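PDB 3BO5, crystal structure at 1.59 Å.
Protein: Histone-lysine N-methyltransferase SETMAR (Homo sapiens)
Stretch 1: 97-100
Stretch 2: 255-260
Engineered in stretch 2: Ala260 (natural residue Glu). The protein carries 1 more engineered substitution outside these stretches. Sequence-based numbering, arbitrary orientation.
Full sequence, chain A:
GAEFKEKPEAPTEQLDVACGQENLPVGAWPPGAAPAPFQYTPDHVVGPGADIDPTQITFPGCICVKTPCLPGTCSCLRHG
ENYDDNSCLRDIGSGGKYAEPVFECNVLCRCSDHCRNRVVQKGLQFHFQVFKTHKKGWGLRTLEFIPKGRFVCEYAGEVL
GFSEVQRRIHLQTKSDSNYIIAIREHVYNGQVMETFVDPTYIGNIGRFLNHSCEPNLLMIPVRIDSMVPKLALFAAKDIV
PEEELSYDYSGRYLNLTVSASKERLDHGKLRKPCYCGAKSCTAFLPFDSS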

# COMPACT_ATOMS: atom_id res chain seq x y z
N LYS A 97 6.57 17.34 13.92
CA LYS A 97 5.62 17.92 12.97
C LYS A 97 5.94 17.65 11.48
O LYS A 97 5.06 17.78 10.62
CB LYS A 97 5.46 19.44 13.18
CG LYS A 97 4.08 19.99 12.73
CD LYS A 97 4.17 21.36 12.03
CE LYS A 97 4.25 22.53 13.00
NZ LYS A 97 3.91 23.78 12.28
N TYR A 98 7.21 17.33 11.18
CA TYR A 98 7.61 16.95 9.82
C TYR A 98 8.05 15.48 9.83
O TYR A 98 8.67 15.01 10.80
CB TYR A 98 8.72 17.85 9.27
N ALA A 99 7.70 14.75 8.77
CA ALA A 99 7.93 13.30 8.73
C ALA A 99 9.19 13.07 7.95
O ALA A 99 9.43 13.74 6.94
CB ALA A 99 6.77 12.58 8.07
N GLU A 100 9.98 12.11 8.41
CA GLU A 100 11.22 11.72 7.72
C GLU A 100 10.93 10.74 6.56
O GLU A 100 10.37 9.66 6.79
CB GLU A 100 12.18 11.08 8.70
CG GLU A 100 12.68 11.99 9.83
CD GLU A 100 12.98 11.20 11.11
OE1 GLU A 100 12.59 10.00 11.19
OE2 GLU A 100 13.59 11.79 12.04
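Stretch 2, residues 255-260: NLTVSA

Two irregular segments, far apart in sequence, meet here, burying 284 Å² in all, both sides summed. Neither stretch forms a regular helix or strand; the engineered Ala260 makes no contact with stretch 1. The nearest CA atoms across the contact are those of Lys97 and Thr257, 4.4 Å apart. The two hydrogen bonds advance in the same sense along both chains, Lys97 with Val258 and then Ala99 with Ser259.

At Lys97 the main chain does the polar work: its carbonyl O accepts a nearly straight hydrogen bond from Val258 N at 2.9 Å, and the same O lies 3.1 Å from Thr257 CB. Although its CA-to-CB bond points away, the long aliphatic part of the lysine still reaches stretch 2, with CD 3.5 Å from Val258 CG1, a contact suited to a branched hydrocarbon side chain.

Tyr98 is modelled only to CB, so its ring cannot be placed. Its main chain packs lightly, with Tyr98 C 3.7 Å from Thr257 CG2 and Tyr98 CA 3.5 Å from Ser259 OG; the modelled CB lies 3.9 Å from that OG.

Ala99 points toward stretch 2, and its small methyl fits a close approach: CB lies 3.1 Å from Thr257 OG1 and 3.8 Å from Ser259 CB. Its backbone N donates to Ser259 OG at 2.9 Å; the short serine side chain, in the m rotamer, thus provides an acceptor beside the main chain. Glu100 points away and makes no contact.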

# COMPACT_ATOMS: atom_id res chain seq x y z
N ASN A 255 -1.07 9.61 11.47
CA ASN A 255 -0.45 10.52 10.54
C ASN A 255 -0.34 11.86 11.23
O ASN A 255 -1.27 12.69 11.21
CB ASN A 255 -1.29 10.62 9.26
CG ASN A 255 -0.62 11.46 8.22
OD1 ASN A 255 0.36 12.13 8.51
ND2 ASN A 255 -1.16 11.46 7.00
N LEU A 256 0.78 12.05 11.91
CA LEU A 256 0.86 13.12 12.90
C LEU A 256 1.84 14.17 12.50
O LEU A 256 2.30 14.95 13.33
CB LEU A 256 1.17 12.55 14.29
CG LEU A 256 0.19 11.50 14.74
CD1 LEU A 256 0.73 10.81 15.98
CD2 LEU A 256 -1.21 12.11 14.94
N THR A 257 2.11 14.21 11.20
CA THR A 257 2.92 15.29 10.63
C THR A 257 2.15 15.96 9.48
O THR A 257 1.17 15.40 8.91
CB THR A 257 4.33 14.78 10.16
OG1 THR A 257 4.12 13.91 9.04
CG2 THR A 257 5.04 13.96 11.29
N VAL A 258 2.64 17.14 9.12
CA VAL A 258 2.07 17.96 8.02
C VAL A 258 2.51 17.46 6.64
O VAL A 258 2.03 17.97 5.62
CB VAL A 258 2.49 19.44 8.15
CG1 VAL A 258 2.17 19.96 9.52
CG2 VAL A 258 3.96 19.54 7.95
N SER A 259 3.37 16.45 6.63
CA SER A 259 4.18 16.11 5.47
C SER A 259 3.52 15.29 4.37
O SER A 259 3.95 15.40 3.20
CB SER A 259 5.43 15.36 5.90
OG SER A 259 6.24 16.17 6.71
N ALA A 260 2.55 14.44 4.71
CA ALA A 260 2.09 13.43 3.73
C ALA A 260 0.65 13.02 3.86
O ALA A 260 0.32 12.16 4.69
CB ALA A 260 2.99 12.18 3.76